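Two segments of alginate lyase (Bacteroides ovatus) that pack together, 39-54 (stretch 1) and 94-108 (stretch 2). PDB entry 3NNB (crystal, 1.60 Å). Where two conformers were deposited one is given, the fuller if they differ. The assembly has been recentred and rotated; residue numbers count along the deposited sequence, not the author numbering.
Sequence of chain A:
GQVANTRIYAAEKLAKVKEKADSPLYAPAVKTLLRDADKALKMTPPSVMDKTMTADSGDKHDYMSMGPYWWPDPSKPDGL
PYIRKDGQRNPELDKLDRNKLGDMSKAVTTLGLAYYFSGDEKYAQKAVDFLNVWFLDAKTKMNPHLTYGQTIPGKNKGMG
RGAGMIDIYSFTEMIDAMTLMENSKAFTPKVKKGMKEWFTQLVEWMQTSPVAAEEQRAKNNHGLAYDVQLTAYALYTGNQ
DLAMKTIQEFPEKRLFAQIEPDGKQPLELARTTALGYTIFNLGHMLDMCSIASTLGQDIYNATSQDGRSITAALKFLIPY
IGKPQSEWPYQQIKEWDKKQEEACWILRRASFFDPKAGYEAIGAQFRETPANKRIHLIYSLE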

# COMPACT_ATOMS: atom_id res chain seq x y z
N LYS A 39 7.25 -2.06 -20.70
CA LYS A 39 6.61 -3.36 -20.52
C LYS A 39 5.10 -3.19 -20.22
O LYS A 39 4.25 -3.94 -20.73
CB LYS A 39 7.27 -4.14 -19.37
CG LYS A 39 8.64 -4.69 -19.70
CD LYS A 39 9.25 -5.40 -18.47
CE LYS A 39 10.76 -5.61 -18.64
NZ LYS A 39 11.42 -5.98 -17.35
N ALA A 40 4.76 -2.16 -19.44
CA ALA A 40 3.37 -1.87 -19.14
C ALA A 40 2.59 -1.49 -20.39
O ALA A 40 1.38 -1.74 -20.45
CB ALA A 40 3.23 -0.79 -18.03
N LEU A 41 3.27 -0.84 -21.36
CA LEU A 41 2.60 -0.50 -22.64
C LEU A 41 2.09 -1.73 -23.37
O LEU A 41 1.13 -1.65 -24.12
CB LEU A 41 3.52 0.26 -23.56
CG LEU A 41 3.98 1.67 -23.16
CD1 LEU A 41 4.92 2.28 -24.25
CD2 LEU A 41 2.81 2.60 -22.90
N LYS A 42 2.76 -2.87 -23.18
CA LYS A 42 2.38 -4.11 -23.83
C LYS A 42 1.21 -4.81 -23.16
O LYS A 42 0.68 -5.78 -23.72
CB LYS A 42 3.58 -5.07 -23.81
CG LYS A 42 4.77 -4.57 -24.60
CD LYS A 42 5.94 -5.53 -24.53
CE LYS A 42 7.11 -5.04 -25.39
NZ LYS A 42 7.81 -3.82 -24.88
N MSE A 43 0.88 -4.42 -21.94
CA MSE A 43 -0.12 -5.15 -21.14
C MSE A 43 -1.54 -4.75 -21.55
O MSE A 43 -1.84 -3.58 -21.73
CB MSE A 43 0.07 -4.91 -19.64
CG MSE A 43 -0.97 -5.64 -18.76
SE MSE A 43 -0.76 -5.28 -16.86
CE MSE A 43 0.73 -6.44 -16.47
N THR A 44 -2.41 -5.75 -21.71
CA THR A 44 -3.83 -5.47 -21.95
C THR A 44 -4.45 -5.09 -20.59
O THR A 44 -4.32 -5.86 -19.63
CB THR A 44 -4.57 -6.71 -22.50
OG1 THR A 44 -3.97 -7.09 -23.74
CG2 THR A 44 -6.06 -6.42 -22.70
N PRO A 45 -5.10 -3.91 -20.51
CA PRO A 45 -5.69 -3.54 -19.21
C PRO A 45 -6.72 -4.58 -18.76
O PRO A 45 -7.63 -4.93 -19.54
CB PRO A 45 -6.35 -2.20 -19.48
CG PRO A 45 -5.49 -1.58 -20.58
CD PRO A 45 -5.13 -2.78 -21.46
N PRO A 46 -6.54 -5.12 -17.55
CA PRO A 46 -7.53 -6.06 -17.01
C PRO A 46 -8.74 -5.35 -16.40
O PRO A 46 -8.78 -4.13 -16.30
CB PRO A 46 -6.74 -6.79 -15.92
CG PRO A 46 -5.90 -5.69 -15.34
CD PRO A 46 -5.50 -4.83 -16.54
N SER A 47 -9.70 -6.13 -15.92
CA SER A 47 -10.87 -5.61 -15.23
C SER A 47 -11.46 -6.67 -14.34
O SER A 47 -11.13 -7.86 -14.46
CB SER A 47 -11.94 -5.09 -16.18
OG SER A 47 -12.74 -6.15 -16.73
N VAL A 48 -12.39 -6.24 -13.48
CA VAL A 48 -13.15 -7.17 -12.66
C VAL A 48 -14.07 -8.11 -13.50
O VAL A 48 -14.62 -9.06 -12.97
CB VAL A 48 -14.00 -6.46 -11.59
CG1 VAL A 48 -13.07 -5.69 -10.60
CG2 VAL A 48 -15.13 -5.56 -12.22
N MSE A 49 -14.21 -7.86 -14.78
CA MSE A 49 -14.97 -8.75 -15.66
C MSE A 49 -14.20 -9.98 -16.07
O MSE A 49 -14.78 -10.93 -16.65
CB MSE A 49 -15.48 -8.00 -16.89
CG MSE A 49 -16.18 -6.68 -16.56
SE MSE A 49 -17.63 -6.78 -15.26
CE MSE A 49 -18.99 -7.44 -16.53
N ASP A 50 -12.91 -10.04 -15.77
CA ASP A 50 -12.10 -11.14 -16.27
C ASP A 50 -12.26 -12.42 -15.46
O ASP A 50 -12.05 -13.51 -15.98
CB ASP A 50 -10.62 -10.76 -16.30
CG ASP A 50 -10.31 -9.69 -17.31
OD1 ASP A 50 -11.11 -9.49 -18.23
OD2 ASP A 50 -9.27 -9.01 -17.16
N LYS A 51 -12.59 -12.28 -14.18
CA LYS A 51 -12.75 -13.45 -13.31
C LYS A 51 -13.85 -14.38 -13.86
O LYS A 51 -14.82 -13.94 -14.48
CB LYS A 51 -13.00 -12.99 -11.87
CG LYS A 51 -14.29 -12.19 -11.62
CD LYS A 51 -14.57 -11.99 -10.13
CE LYS A 51 -15.79 -11.05 -9.90
NZ LYS A 51 -15.43 -9.62 -10.32
N THR A 52 -13.75 -15.66 -13.60
CA THR A 52 -14.84 -16.55 -14.05
C THR A 52 -16.02 -16.54 -13.09
O THR A 52 -17.19 -16.62 -13.54
CB THR A 52 -14.33 -17.96 -14.29
OG1 THR A 52 -13.27 -18.23 -13.35
CG2 THR A 52 -13.82 -18.05 -15.71
N MSE A 53 -15.74 -16.37 -11.79
CA MSE A 53 -16.80 -16.40 -10.78
C MSE A 53 -17.40 -15.01 -10.65
O MSE A 53 -16.81 -14.03 -11.05
CB MSE A 53 -16.27 -16.82 -9.41
CG MSE A 53 -15.82 -18.24 -9.33
SE MSE A 53 -15.42 -18.70 -7.48
CE MSE A 53 -17.24 -18.55 -6.75
N THR A 54 -18.59 -14.96 -10.07
CA THR A 54 -19.26 -13.71 -9.70
C THR A 54 -19.60 -13.76 -8.23
O THR A 54 -19.96 -14.81 -7.73
CB THR A 54 -20.56 -13.53 -10.55
OG1 THR A 54 -20.19 -13.54 -11.94
CG2 THR A 54 -21.32 -12.25 -10.24
N ASP A 94 -5.71 -16.36 -7.41
CA ASP A 94 -5.44 -15.77 -8.73
C ASP A 94 -6.66 -15.84 -9.64
O ASP A 94 -6.72 -15.10 -10.63
CB ASP A 94 -4.27 -16.49 -9.38
CG ASP A 94 -3.86 -15.85 -10.69
OD1 ASP A 94 -3.55 -14.63 -10.65
OD2 ASP A 94 -3.87 -16.54 -11.73
N LYS A 95 -7.63 -16.70 -9.33
CA LYS A 95 -8.84 -16.85 -10.14
C LYS A 95 -9.78 -15.66 -10.03
O LYS A 95 -10.67 -15.47 -10.88
CB LYS A 95 -9.63 -18.11 -9.73
CG LYS A 95 -8.92 -19.43 -9.96
CD LYS A 95 -9.79 -20.60 -9.37
CE LYS A 95 -9.00 -21.92 -9.11
NZ LYS A 95 -9.65 -22.79 -8.04
N LEU A 96 -9.64 -14.90 -8.96
CA LEU A 96 -10.55 -13.78 -8.67
C LEU A 96 -9.87 -12.45 -9.05
O LEU A 96 -9.08 -12.44 -9.97
CB LEU A 96 -11.02 -13.88 -7.22
CG LEU A 96 -11.70 -15.19 -6.86
CD1 LEU A 96 -12.20 -15.17 -5.41
CD2 LEU A 96 -12.86 -15.47 -7.85
N ASP A 97 -10.23 -11.34 -8.40
CA ASP A 97 -9.83 -10.01 -8.87
C ASP A 97 -8.51 -9.45 -8.34
O ASP A 97 -8.02 -8.44 -8.85
CB ASP A 97 -10.95 -9.00 -8.54
CG ASP A 97 -12.22 -9.24 -9.33
OD1 ASP A 97 -12.11 -9.74 -10.47
OD2 ASP A 97 -13.31 -8.89 -8.80
N ARG A 98 -7.97 -10.04 -7.29
CA ARG A 98 -6.85 -9.42 -6.52
C ARG A 98 -5.62 -9.15 -7.37
O ARG A 98 -5.03 -8.05 -7.30
CB ARG A 98 -6.42 -10.29 -5.33
CG ARG A 98 -5.23 -9.77 -4.59
CD ARG A 98 -5.54 -8.46 -3.94
NE ARG A 98 -4.40 -7.89 -3.20
CZ ARG A 98 -3.48 -7.09 -3.73
NH1 ARG A 98 -3.51 -6.76 -5.00
NH2 ARG A 98 -2.51 -6.59 -2.95
N ASN A 99 -5.21 -10.14 -8.15
CA ASN A 99 -3.99 -9.98 -8.98
C ASN A 99 -4.20 -9.06 -10.17
O ASN A 99 -3.28 -8.35 -10.54
CB ASN A 99 -3.40 -11.34 -9.38
CG ASN A 99 -2.80 -12.10 -8.17
OD1 ASN A 99 -2.49 -11.48 -7.14
ND2 ASN A 99 -2.63 -13.43 -8.30
N LYS A 100 -5.39 -9.03 -10.72
CA LYS A 100 -5.71 -8.07 -11.77
C LYS A 100 -5.67 -6.64 -11.22
O LYS A 100 -5.10 -5.74 -11.84
CB LYS A 100 -7.07 -8.34 -12.42
CG LYS A 100 -7.28 -9.68 -13.18
CD LYS A 100 -6.23 -10.03 -14.14
CE LYS A 100 -6.69 -11.17 -15.12
NZ LYS A 100 -7.21 -10.63 -16.46
N LEU A 101 -6.26 -6.44 -10.04
CA LEU A 101 -6.21 -5.13 -9.40
C LEU A 101 -4.74 -4.73 -9.17
O LEU A 101 -4.37 -3.56 -9.39
CB LEU A 101 -7.02 -5.15 -8.10
CG LEU A 101 -7.13 -3.76 -7.41
CD1 LEU A 101 -8.50 -3.53 -6.76
CD2 LEU A 101 -5.99 -3.64 -6.40
N GLY A 102 -3.94 -5.67 -8.63
CA GLY A 102 -2.53 -5.42 -8.40
C GLY A 102 -1.80 -5.01 -9.67
O GLY A 102 -0.99 -4.09 -9.67
N ASP A 103 -2.05 -5.76 -10.75
CA ASP A 103 -1.36 -5.49 -12.03
C ASP A 103 -1.72 -4.09 -12.51
O ASP A 103 -0.86 -3.36 -13.01
CB ASP A 103 -1.80 -6.47 -13.11
CG ASP A 103 -1.17 -7.85 -12.95
OD1 ASP A 103 -0.20 -8.01 -12.20
OD2 ASP A 103 -1.71 -8.75 -13.61
N MSE A 104 -3.01 -3.74 -12.40
CA MSE A 104 -3.51 -2.43 -12.82
C MSE A 104 -2.88 -1.32 -12.00
O MSE A 104 -2.33 -0.35 -12.54
CB MSE A 104 -5.05 -2.40 -12.72
CG MSE A 104 -5.75 -1.07 -13.16
SE MSE A 104 -5.62 0.35 -11.87
CE MSE A 104 -6.51 -0.52 -10.38
N SER A 105 -2.93 -1.46 -10.69
CA SER A 105 -2.40 -0.44 -9.79
C SER A 105 -0.90 -0.22 -10.00
O SER A 105 -0.39 0.92 -10.05
CB SER A 105 -2.70 -0.87 -8.35
OG SER A 105 -2.12 0.03 -7.44
N LYS A 106 -0.16 -1.31 -10.10
CA LYS A 106 1.27 -1.24 -10.37
C LYS A 106 1.56 -0.58 -11.70
O LYS A 106 2.48 0.23 -11.82
CB LYS A 106 1.91 -2.61 -10.31
CG LYS A 106 1.96 -3.15 -8.92
CD LYS A 106 2.76 -4.46 -8.87
CE LYS A 106 1.92 -5.68 -9.07
NZ LYS A 106 2.62 -6.87 -8.49
N ALA A 107 0.77 -0.92 -12.71
CA ALA A 107 0.96 -0.34 -14.06
C ALA A 107 0.71 1.17 -14.08
O ALA A 107 1.46 1.93 -14.68
CB ALA A 107 0.06 -1.06 -15.10
N VAL A 108 -0.35 1.61 -13.42
CA VAL A 108 -0.68 3.02 -13.41
C VAL A 108 0.39 3.79 -12.66
O VAL A 108 0.78 4.88 -13.09
CB VAL A 108 -2.07 3.25 -12.79
CG1 VAL A 108 -2.28 4.71 -12.45
CG2 VAL A 108 -3.19 2.70 -13.79
O HOH W 1 -10.98 -10.10 -12.87
O HOH W 2 -11.18 -16.53 -13.24

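Stretch 1 runs from the end of a helix into an irregular segment that lies along the helix of stretch 2 and the 3-10 segment and loop that precede it; together they bury 654 Å². The register runs antiparallel: Ala40 lies nearest Ala107 (CA to CA 5.8 Å), while Lys51 lies nearest Leu96 (CA to CA 5.1 Å).

At the first contact, Ala40 CB lies 4.3 Å from Ala107 CB. Both CA-to-CB bonds point toward the opposing stretch, and the methyl groups suit a backbone approach this close. Met43, a selenomethionine, comes next. Its chi1 and chi2 are both t, so the chain extends until SE is 4.1 Å from Asp103 CB, an approach to the aliphatic carbon of an acidic residue.

Pro46 is buried and leads with its CB and CG atoms toward the helix. Its CG is 3.6 Å from Lys100 O and 4.3 Å from Met104 CB, and its CB is 3.7 Å from Lys100 CD. Lys100 O is already engaged by Met104 N at 2.9 Å in the helical ladder, so the apolar ring can cover it without stranding an acceptor.

From Ser47 to Asp50 the chain makes a type I turn, closed by Asp50 N to Ser47 O at 3.1 Å. Ser47 points its CB away from stretch 2 and uses OG to accept from Met49 N at 3.0 Å. Its carbonyl serves the interface through water 1, which donates to Ser47 O (2.8 Å) and to Asp97 OD1 (2.7 Å) and accepts a weak bond from Lys51 N (3.0 Å). Val48 packs against the same carboxylate, with Val48 CA 3.5 Å from Asp97 OD1 and Val48 CG1 3.7 Å from Asp97 OD2.

Asp50 OD2 does two jobs: it accepts from Ser47 N at 3.2 Å, bracing the turn, and forms a salt bridge with Lys100 NZ at 2.7 Å. Lys100 reaches it with chi1 and chi2 both m, bending along the surface of Pro46 on the way.

The second salt bridge joins Lys51 NZ to Asp97 OD2 at 2.7 Å. Here the lysine is buried, and its charge is well compensated: NZ also donates to Val48 O at 2.8 Å. With chi1 p, chi2 and chi3 t and chi4 m, the chain folds back toward the turn, while its CB lies 3.5 Å from Lys95 O.

Thr52 N is bridged to Lys95 O by water 2, at 2.7 Å and 2.6 Å respectively. Finally, the selenomethionine Met53 places CB 4.0 Å from Leu96 CD2, an apolar contact at the exposed end of the interface.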